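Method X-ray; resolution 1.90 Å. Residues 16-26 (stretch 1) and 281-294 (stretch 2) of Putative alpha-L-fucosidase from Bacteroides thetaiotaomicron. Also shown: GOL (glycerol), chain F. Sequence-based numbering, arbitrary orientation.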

# COMPACT_ATOMS: atom_id res chain seq x y z
N GLU A 16 10.48 -5.13 -0.85
CA GLU A 16 9.52 -6.17 -1.32
C GLU A 16 8.08 -5.62 -1.29
O GLU A 16 7.31 -5.72 -2.24
CB GLU A 16 9.69 -7.44 -0.46
CG GLU A 16 8.68 -8.57 -0.78
CD GLU A 16 7.31 -8.33 -0.14
OE1 GLU A 16 7.29 -7.99 1.07
OE2 GLU A 16 6.28 -8.47 -0.85
N TRP A 17 7.78 -4.95 -0.19
CA TRP A 17 6.45 -4.33 0.06
C TRP A 17 6.17 -3.23 -0.94
O TRP A 17 5.10 -3.17 -1.56
CB TRP A 17 6.38 -3.80 1.50
CG TRP A 17 5.25 -2.86 1.81
CD1 TRP A 17 4.01 -3.20 2.25
CD2 TRP A 17 5.29 -1.42 1.77
NE1 TRP A 17 3.25 -2.06 2.49
CE2 TRP A 17 4.01 -0.95 2.18
CE3 TRP A 17 6.23 -0.49 1.37
CZ2 TRP A 17 3.68 0.39 2.22
CZ3 TRP A 17 5.91 0.86 1.40
CH2 TRP A 17 4.64 1.29 1.84
N TYR A 18 7.16 -2.40 -1.19
CA TYR A 18 6.98 -1.31 -2.15
C TYR A 18 6.60 -1.85 -3.54
O TYR A 18 5.77 -1.29 -4.27
CB TYR A 18 8.24 -0.42 -2.22
CG TYR A 18 8.10 0.96 -1.61
CD1 TYR A 18 9.07 1.45 -0.73
CD2 TYR A 18 7.03 1.78 -1.96
CE1 TYR A 18 8.97 2.73 -0.22
CE2 TYR A 18 6.91 3.05 -1.44
CZ TYR A 18 7.86 3.51 -0.56
OH TYR A 18 7.76 4.77 -0.05
N ASN A 19 7.27 -2.94 -3.90
CA ASN A 19 7.13 -3.53 -5.22
C ASN A 19 5.77 -4.18 -5.48
O ASN A 19 5.37 -4.43 -6.63
CB ASN A 19 8.25 -4.55 -5.45
CG ASN A 19 8.35 -4.95 -6.91
OD1 ASN A 19 8.24 -4.11 -7.82
ND2 ASN A 19 8.47 -6.25 -7.14
N ARG A 20 5.04 -4.41 -4.40
CA ARG A 20 3.68 -5.02 -4.51
C ARG A 20 2.69 -4.07 -5.22
O ARG A 20 1.83 -4.43 -6.03
CB ARG A 20 3.12 -5.37 -3.13
CG ARG A 20 3.94 -6.32 -2.31
CD ARG A 20 3.21 -6.61 -0.97
NE ARG A 20 4.07 -7.26 0.00
CZ ARG A 20 3.82 -7.32 1.31
NH1 ARG A 20 2.73 -6.79 1.84
NH2 ARG A 20 4.66 -7.92 2.09
N GLU A 21 2.91 -2.82 -4.90
CA GLU A 21 2.09 -1.66 -5.38
C GLU A 21 0.73 -1.60 -4.80
O GLU A 21 0.33 -0.60 -4.20
CB GLU A 21 2.08 -1.57 -6.92
CG GLU A 21 3.48 -1.20 -7.39
CD GLU A 21 3.62 -0.87 -8.86
OE1 GLU A 21 2.64 -0.97 -9.63
OE2 GLU A 21 4.77 -0.50 -9.21
N MET A 22 0.04 -2.72 -4.88
CA MET A 22 -1.33 -2.87 -4.32
C MET A 22 -1.42 -4.12 -3.44
O MET A 22 -0.70 -5.12 -3.62
CB MET A 22 -2.36 -2.98 -5.46
CG MET A 22 -2.78 -1.69 -6.17
SD MET A 22 -3.98 -1.75 -7.51
CE MET A 22 -5.50 -1.82 -6.63
N ILE A 23 -2.28 -4.04 -2.45
CA ILE A 23 -2.58 -5.16 -1.49
C ILE A 23 -4.09 -5.23 -1.28
O ILE A 23 -4.74 -4.18 -1.18
CB ILE A 23 -1.87 -4.97 -0.13
CG1 ILE A 23 -0.40 -4.72 -0.30
CG2 ILE A 23 -2.10 -6.17 0.75
CD1 ILE A 23 0.37 -4.34 1.02
N ALA A 24 -4.70 -6.42 -1.27
CA ALA A 24 -6.12 -6.47 -0.87
C ALA A 24 -6.34 -6.62 0.64
O ALA A 24 -5.61 -7.26 1.32
CB ALA A 24 -6.88 -7.56 -1.62
N PHE A 25 -7.40 -5.95 1.13
CA PHE A 25 -7.87 -6.14 2.50
C PHE A 25 -9.18 -6.92 2.34
O PHE A 25 -9.87 -6.75 1.37
CB PHE A 25 -8.27 -4.79 3.13
CG PHE A 25 -7.63 -4.48 4.45
CD1 PHE A 25 -7.15 -5.48 5.30
CD2 PHE A 25 -7.54 -3.14 4.87
CE1 PHE A 25 -6.63 -5.17 6.48
CE2 PHE A 25 -7.00 -2.82 6.08
CZ PHE A 25 -6.52 -3.81 6.88
N PHE A 26 -9.43 -7.82 3.26
CA PHE A 26 -10.66 -8.61 3.29
C PHE A 26 -11.21 -8.53 4.69
O PHE A 26 -10.77 -9.26 5.59
CB PHE A 26 -10.44 -10.09 2.94
CG PHE A 26 -10.09 -10.34 1.49
CD1 PHE A 26 -10.86 -9.85 0.50
CD2 PHE A 26 -8.97 -11.09 1.17
CE1 PHE A 26 -10.55 -10.07 -0.80
CE2 PHE A 26 -8.65 -11.32 -0.15
CZ PHE A 26 -9.41 -10.79 -1.13
C1 GOL F . 2.61 0.00 -14.60
O1 GOL F . 1.84 -1.01 -13.99
C2 GOL F . 3.06 0.92 -13.48
O2 GOL F . 3.41 0.12 -12.35
C3 GOL F . 1.87 1.80 -13.17
O3 GOL F . 2.17 2.66 -12.10
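Stretch 2, residues 281-294: IYCTSVGRNSVLLL

Stretch 2 enters as the last turn of a helix (Ile281 to Cys283), leaves helical phi/psi at Thr284, passes through a type I turn from Ser285 to Arg288, and ends in a strand that runs parallel to strand 22-26. The angle between the two N-to-C directions is 23° (signed crossing -23°), with a closest axial approach of 4.5 Å. CA-CA spacings of 4.7 Å for Met22 with Leu292, 4.6 Å for Ile23 with Leu293 and 5.0 Å for Ala24 with Leu294 fix the register.

The hydrogen bonds alternate as a parallel pairing requires: Leu292 N to Glu21 O (3.0 Å), Ile23 N to Leu292 O (2.7 Å), Leu294 N to Ile23 O (2.9 Å) and Phe25 N to Leu294 O (2.8 Å), with angles at hydrogen of 154-169°. Glu21, at phi 71°, breaks from the helix and directs its carbonyl to this first bond.

The side chains divide between two faces. Met22, Ala24, Leu292 and Leu294 share one. There Met22 (m, t, p) extends so that its CE lies 3.9 Å from Leu292 CD2 and 4.2 Å from Leu294 CD2, while its SD meets the edge of the Tyr282 ring, 4.1 Å from Tyr282 CD1. Both leucines have chi1 t and chi2 p.

Ile23 and Leu293 share the other face, with Ile23 CG2 3.6 Å from Leu293 CD1. The same t, p rotamer of Leu293 lays its CD2 over the Phe25 ring, 3.7 Å from the centroid and 23° off the normal; Phe25 has an off-rotamer chi1 of -127°.

Val291, with chi1 164° (t), has the largest area covered by stretch 1. Its CG2 stands 3.5 Å from the centroid of the Trp17 six-membered ring, only 8° off the normal, and its CG1 is 3.8 Å from Ile23 CD1. Trp17 CA-to-CB points sideways, but chi1 166° (t) and chi2 89° carry the ring end inward to meet the valine.

Tyr18 likewise starts sideways, and its chi1 of -109° lies between wells; its ring nevertheless brings OH to donate to Asn289 O at 2.8 Å. Nearby, water 1 lies within hydrogen-bonding distance of both Tyr18 O (2.8 Å) and Ser290 O (2.9 Å).

Glu21 CA-to-CB points away. Its OE1 is 3.7 Å from Tyr282 OH, and water 2 bridges the two, 2.6 Å from Glu21 OE1 and 2.9 Å from Tyr282 OH. Glycerol also spans the pair, its O3 2.8 Å from Tyr282 OH and its O2 weakly bonded to Glu21 OE1 at 3.0 Å.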

# COMPACT_ATOMS: atom_id res chain seq x y z
N ILE A 281 -7.57 7.50 -6.52
CA ILE A 281 -6.94 6.91 -5.33
C ILE A 281 -5.60 6.25 -5.62
O ILE A 281 -4.60 6.47 -4.91
CB ILE A 281 -7.91 5.92 -4.61
CG1 ILE A 281 -9.02 6.72 -3.95
CG2 ILE A 281 -7.18 5.08 -3.59
CD1 ILE A 281 -10.25 5.85 -3.46
N TYR A 282 -5.58 5.47 -6.68
CA TYR A 282 -4.35 4.83 -7.14
C TYR A 282 -3.26 5.92 -7.28
O TYR A 282 -2.09 5.78 -6.86
CB TYR A 282 -4.57 4.11 -8.49
CG TYR A 282 -3.32 3.41 -9.03
CD1 TYR A 282 -2.99 2.11 -8.64
CD2 TYR A 282 -2.46 4.07 -9.92
CE1 TYR A 282 -1.83 1.50 -9.11
CE2 TYR A 282 -1.31 3.47 -10.39
CZ TYR A 282 -1.00 2.19 -9.99
OH TYR A 282 0.11 1.57 -10.50
N CYS A 283 -3.65 7.04 -7.88
CA CYS A 283 -2.66 8.10 -8.19
C CYS A 283 -2.18 8.84 -6.95
O CYS A 283 -1.05 9.34 -6.87
CB CYS A 283 -3.22 9.07 -9.24
SG CYS A 283 -3.25 8.37 -10.93
N THR A 284 -3.02 8.84 -5.95
CA THR A 284 -2.72 9.48 -4.66
C THR A 284 -2.26 8.52 -3.60
O THR A 284 -2.16 8.89 -2.45
CB THR A 284 -3.90 10.36 -4.12
OG1 THR A 284 -5.04 9.52 -3.87
CG2 THR A 284 -4.26 11.41 -5.14
N SER A 285 -1.86 7.33 -4.04
CA SER A 285 -1.24 6.32 -3.18
C SER A 285 -0.03 5.72 -3.84
O SER A 285 1.11 6.09 -3.58
CB SER A 285 -2.24 5.18 -2.80
OG SER A 285 -2.85 4.60 -3.96
N VAL A 286 -0.29 4.80 -4.74
CA VAL A 286 0.78 4.24 -5.52
C VAL A 286 1.57 5.39 -6.24
O VAL A 286 2.79 5.34 -6.35
CB VAL A 286 0.29 3.11 -6.53
CG1 VAL A 286 1.46 2.65 -7.42
CG2 VAL A 286 -0.38 1.89 -5.80
N GLY A 287 0.87 6.42 -6.69
CA GLY A 287 1.51 7.51 -7.42
C GLY A 287 2.01 8.66 -6.52
O GLY A 287 2.29 9.72 -7.01
N ARG A 288 2.03 8.43 -5.21
CA ARG A 288 2.64 9.31 -4.25
C ARG A 288 3.49 8.56 -3.24
O ARG A 288 3.34 8.69 -2.03
CB ARG A 288 1.58 10.17 -3.49
CG ARG A 288 0.70 11.06 -4.34
CD ARG A 288 -0.25 11.90 -3.45
NE ARG A 288 -0.92 12.90 -4.26
CZ ARG A 288 -1.83 13.74 -3.80
NH1 ARG A 288 -2.20 13.70 -2.54
NH2 ARG A 288 -2.36 14.64 -4.62
N ASN A 289 4.33 7.69 -3.76
CA ASN A 289 5.40 7.09 -2.99
C ASN A 289 4.89 6.22 -1.83
O ASN A 289 5.48 6.15 -0.76
CB ASN A 289 6.42 8.13 -2.50
CG ASN A 289 7.65 7.49 -1.87
OD1 ASN A 289 8.09 6.45 -2.31
ND2 ASN A 289 8.21 8.14 -0.85
N SER A 290 3.76 5.57 -2.08
CA SER A 290 3.08 4.75 -1.12
C SER A 290 2.60 3.44 -1.78
O SER A 290 3.09 3.06 -2.87
CB SER A 290 1.87 5.51 -0.54
OG SER A 290 1.22 4.83 0.51
N VAL A 291 1.76 2.72 -1.05
CA VAL A 291 1.22 1.43 -1.51
C VAL A 291 -0.28 1.46 -1.15
O VAL A 291 -0.69 2.01 -0.10
CB VAL A 291 1.93 0.20 -0.82
CG1 VAL A 291 1.10 -1.17 -0.98
CG2 VAL A 291 3.40 -0.00 -1.28
N LEU A 292 -1.08 0.92 -2.04
CA LEU A 292 -2.56 0.94 -1.88
C LEU A 292 -3.11 -0.39 -1.35
O LEU A 292 -2.89 -1.44 -1.92
CB LEU A 292 -3.21 1.31 -3.20
CG LEU A 292 -4.76 1.25 -3.32
CD1 LEU A 292 -5.43 2.14 -2.24
CD2 LEU A 292 -5.27 1.63 -4.78
N LEU A 293 -3.72 -0.30 -0.19
CA LEU A 293 -4.38 -1.41 0.51
C LEU A 293 -5.86 -1.14 0.38
O LEU A 293 -6.43 -0.23 0.97
CB LEU A 293 -3.92 -1.50 1.99
CG LEU A 293 -4.63 -2.52 2.89
CD1 LEU A 293 -4.50 -3.97 2.30
CD2 LEU A 293 -4.06 -2.49 4.37
N LEU A 294 -6.47 -1.90 -0.51
CA LEU A 294 -7.86 -1.75 -0.88
C LEU A 294 -8.69 -2.88 -0.38
O LEU A 294 -8.44 -4.04 -0.70
CB LEU A 294 -8.00 -1.71 -2.42
CG LEU A 294 -9.34 -1.41 -3.07
CD1 LEU A 294 -9.91 -0.02 -2.65
CD2 LEU A 294 -9.18 -1.49 -4.65
O HOH W 1 4.14 0.99 -4.61
O HOH W 2 0.09 -1.29 -9.79